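Local coordinates for protein putative Chlorite dismutase TA0507 (Thermoplasma acidophilum, PDB 3DTZ) that is of unknown function but belongs to the chlorite dismutase family, whose members are generally assigned heme binding and oxidoreductase activity, at residues T26-Y31 and I80-S85. Residues are numbered along the deposited sequence; the frame is centred on the assembly and turned at random.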
ATOM      1  N   THR D  26     -18.727  -7.511  18.003  1.00 13.83           N
ATOM      2  CA  THR D  26     -17.846  -6.461  18.517  1.00 13.39           C
ATOM      3  C   THR D  26     -17.157  -5.726  17.370  1.00 12.84           C
ATOM      4  O   THR D  26     -16.959  -6.287  16.280  1.00 12.78           O
ATOM      5  CB  THR D  26     -16.830  -7.004  19.535  1.00 13.07           C
ATOM      6  OG1 THR D  26     -16.132  -5.907  20.143  1.00 14.77           O
ATOM      7  CG2 THR D  26     -15.831  -8.002  18.863  1.00 15.11           C
ATOM      8  N   SER D  27     -16.791  -4.468  17.638  1.00 13.44           N
ATOM      9  CA  SER D  27     -16.024  -3.697  16.663  0.50 12.61           C
ATOM     10  C   SER D  27     -14.896  -2.973  17.354  1.00 13.67           C
ATOM     11  O   SER D  27     -15.040  -2.539  18.500  1.00 12.08           O
ATOM     12  CB  SER D  27     -16.917  -2.679  15.952  0.50 13.12           C
ATOM     13  OG  SER D  27     -17.677  -3.303  14.928  0.50 10.91           O
ATOM     14  N   VAL D  28     -13.784  -2.851  16.634  1.00 13.50           N
ATOM     15  CA  VAL D  28     -12.694  -1.999  17.080  1.00 13.86           C
ATOM     16  C   VAL D  28     -12.510  -0.979  15.940  1.00 13.15           C
ATOM     17  O   VAL D  28     -12.387  -1.375  14.784  1.00 13.31           O
ATOM     18  CB  VAL D  28     -11.399  -2.806  17.289  1.00 12.19           C
ATOM     19  CG1 VAL D  28     -10.263  -1.869  17.695  1.00 15.48           C
ATOM     20  CG2 VAL D  28     -11.626  -3.929  18.393  1.00 14.10           C
ATOM     21  N   LEU D  29     -12.497   0.303  16.289  1.00 13.12           N
ATOM     22  CA  LEU D  29     -12.300   1.402  15.319  1.00 13.85           C
ATOM     23  C   LEU D  29     -11.125   2.245  15.790  1.00 13.65           C
ATOM     24  O   LEU D  29     -10.992   2.490  16.988  1.00 17.40           O
ATOM     25  CB  LEU D  29     -13.542   2.321  15.247  1.00 13.55           C
ATOM     26  CG  LEU D  29     -14.947   1.691  15.192  1.00 13.82           C
ATOM     27  CD1 LEU D  29     -16.001   2.809  15.117  1.00 16.17           C
ATOM     28  CD2 LEU D  29     -15.050   0.720  13.988  1.00 15.42           C
ATOM     29  N   SER D  30     -10.302   2.720  14.864  1.00 14.72           N
ATOM     30  CA  SER D  30      -9.275   3.692  15.243  1.00 14.24           C
ATOM     31  C   SER D  30      -9.319   4.909  14.313  1.00 13.96           C
ATOM     32  O   SER D  30      -9.740   4.792  13.155  1.00 13.36           O
ATOM     33  CB  SER D  30      -7.893   3.047  15.293  1.00 14.65           C
ATOM     34  OG  SER D  30      -7.459   2.643  13.997  1.00 18.89           O
ATOM     35  N   TYR D  31      -8.966   6.068  14.862  1.00 13.56           N
ATOM     36  CA  TYR D  31      -9.039   7.327  14.136  1.00 13.53           C
ATOM     37  C   TYR D  31      -7.814   8.155  14.408  1.00 14.01           C
ATOM     38  O   TYR D  31      -7.233   8.094  15.496  1.00 14.50           O
ATOM     39  CB  TYR D  31     -10.276   8.135  14.579  1.00 13.59           C
ATOM     40  CG  TYR D  31     -11.578   7.586  14.060  1.00 13.61           C
ATOM     41  CD1 TYR D  31     -12.245   6.547  14.755  1.00 14.48           C
ATOM     42  CD2 TYR D  31     -12.130   8.064  12.884  1.00 14.91           C
ATOM     43  CE1 TYR D  31     -13.441   5.999  14.274  1.00 14.71           C
ATOM     44  CE2 TYR D  31     -13.340   7.532  12.381  1.00 13.28           C
ATOM     45  CZ  TYR D  31     -13.980   6.513  13.088  1.00 13.76           C
ATOM     46  OH  TYR D  31     -15.142   5.998  12.601  1.00 15.52           O
ATOM     47  N   ILE D  80      -8.644   4.879  19.939  1.00 13.32           N
ATOM     48  CA  ILE D  80      -9.211   3.567  19.576  1.00 14.43           C
ATOM     49  C   ILE D  80     -10.502   3.413  20.365  1.00 14.47           C
ATOM     50  O   ILE D  80     -10.543   3.753  21.543  1.00 14.36           O
ATOM     51  CB  ILE D  80      -8.258   2.416  19.981  1.00 14.58           C
ATOM     52  CG1 ILE D  80      -6.881   2.603  19.328  1.00 15.75           C
ATOM     53  CG2 ILE D  80      -8.868   1.019  19.607  1.00 14.54           C
ATOM     54  CD1 ILE D  80      -5.690   1.916  20.128  1.00 16.93           C
ATOM     55  N   PHE D  81     -11.549   2.934  19.691  1.00 14.51           N
ATOM     56  CA  PHE D  81     -12.853   2.657  20.284  1.00 14.32           C
ATOM     57  C   PHE D  81     -13.099   1.147  20.237  1.00 13.75           C
ATOM     58  O   PHE D  81     -12.834   0.505  19.227  1.00 14.51           O
ATOM     59  CB  PHE D  81     -13.960   3.342  19.435  1.00 15.15           C
ATOM     60  CG  PHE D  81     -13.885   4.850  19.436  1.00 16.73           C
ATOM     61  CD1 PHE D  81     -14.227   5.568  20.593  1.00 16.36           C
ATOM     62  CD2 PHE D  81     -13.455   5.552  18.306  1.00 16.62           C
ATOM     63  CE1 PHE D  81     -14.155   6.967  20.624  1.00 17.44           C
ATOM     64  CE2 PHE D  81     -13.365   6.966  18.330  1.00 15.81           C
ATOM     65  CZ  PHE D  81     -13.742   7.667  19.488  1.00 15.68           C
ATOM     66  N   TRP D  82     -13.651   0.594  21.303  1.00 14.19           N
ATOM     67  CA  TRP D  82     -14.048  -0.811  21.328  1.00 13.97           C
ATOM     68  C   TRP D  82     -15.475  -0.892  21.902  1.00 12.96           C
ATOM     69  O   TRP D  82     -15.737  -0.342  22.951  1.00 13.88           O
ATOM     70  CB  TRP D  82     -13.080  -1.599  22.206  1.00 14.39           C
ATOM     71  CG  TRP D  82     -13.447  -3.031  22.468  1.00 14.17           C
ATOM     72  CD1 TRP D  82     -14.075  -3.913  21.598  1.00 13.70           C
ATOM     73  CD2 TRP D  82     -13.193  -3.762  23.676  1.00 13.86           C
ATOM     74  NE1 TRP D  82     -14.234  -5.145  22.219  1.00 14.05           N
ATOM     75  CE2 TRP D  82     -13.689  -5.085  23.481  1.00 13.77           C
ATOM     76  CE3 TRP D  82     -12.574  -3.433  24.907  1.00 14.36           C
ATOM     77  CZ2 TRP D  82     -13.579  -6.090  24.471  1.00 13.69           C
ATOM     78  CZ3 TRP D  82     -12.467  -4.432  25.901  1.00 14.85           C
ATOM     79  CH2 TRP D  82     -13.001  -5.746  25.685  1.00 15.41           C
ATOM     80  N   TYR D  83     -16.389  -1.572  21.214  1.00 13.39           N
ATOM     81  CA  TYR D  83     -17.751  -1.747  21.778  1.00 12.79           C
ATOM     82  C   TYR D  83     -18.350  -3.060  21.291  1.00 13.28           C
ATOM     83  O   TYR D  83     -17.909  -3.595  20.248  1.00 11.93           O
ATOM     84  CB  TYR D  83     -18.682  -0.581  21.393  1.00 12.39           C
ATOM     85  CG  TYR D  83     -18.721  -0.275  19.924  1.00 14.39           C
ATOM     86  CD1 TYR D  83     -19.620  -0.923  19.071  1.00 13.73           C
ATOM     87  CD2 TYR D  83     -17.799   0.622  19.365  1.00 14.26           C
ATOM     88  CE1 TYR D  83     -19.622  -0.629  17.680  1.00 13.59           C
ATOM     89  CE2 TYR D  83     -17.795   0.909  18.022  1.00 14.52           C
ATOM     90  CZ  TYR D  83     -18.701   0.289  17.189  1.00 14.33           C
ATOM     91  OH  TYR D  83     -18.639   0.587  15.849  1.00 17.39           O
ATOM     92  N   SER D  84     -19.376  -3.528  22.005  1.00 13.25           N
ATOM     93  CA  SER D  84     -19.981  -4.847  21.750  1.00 13.40           C
ATOM     94  C   SER D  84     -21.497  -4.799  21.948  1.00 13.62           C
ATOM     95  O   SER D  84     -21.978  -4.035  22.769  1.00 11.86           O
ATOM     96  CB  SER D  84     -19.376  -5.910  22.675  1.00 13.73           C
ATOM     97  OG  SER D  84     -17.964  -5.765  22.802  1.00 15.57           O
ATOM     98  N   SER D  85     -22.228  -5.643  21.215  1.00 13.41           N
ATOM     99  CA  SER D  85     -23.695  -5.736  21.322  1.00 13.73           C
ATOM    100  C   SER D  85     -24.168  -7.019  20.647  1.00 14.25           C
ATOM    101  O   SER D  85     -23.556  -7.461  19.696  1.00 14.97           O
ATOM    102  CB  SER D  85     -24.377  -4.577  20.577  1.00 13.44           C
ATOM    103  OG  SER D  85     -25.817  -4.659  20.697  1.00 14.70           O
TER
HETATM  104  O   HOH W   1     -19.804  -1.417  14.303  1.00 17.54           O
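Tyr83 lies across Ser27 and Leu29 on the helix-covered face of two antiparallel strands, 26-31 and 80-85. Its CG sits between backbone N and carbonyl carbon (chi1 52°), which carries the ring across to the neighbouring strand. Followed outward from CB, the ring has Ser27 O over one face, toward the rim; CE1 and CZ meet Ser27 CB, CZ at 3.7 Å, and CE2 comes 3.9 Å from Leu29 CD1, which lies at the ring edge. At the tip, OH is 3.5 Å from Leu29 CD1; in one of two Ser27 conformers, a water 2.8 Å from Tyr83 OH donates to Ser27 OG, which is also hydrogen-bonded to Ser112 O. A leucine in place of Tyr83 would probably strip Ser27 CB and Leu29 CD1 of the ring they pack on and take the hydroxyl from the water. The backbone is paired by four N-H...O bonds, the straightest being Phe81 N to Leu29 O (2.8 Å, 172°). On the other face Thr26 OG1 donates to Tyr83 O at 2.9 Å, from above the carbonyl plane, accepts a weak bond from Trp82 NE1 (125°) and is hydrogen-bonded to Tyr116 OH as well. In this buried part of the family's antiparallel sheet, Tyr83 O is thus gripped by two donors, Ser27 N and the threonine hydroxyl, among mostly apolar and aromatic contacts.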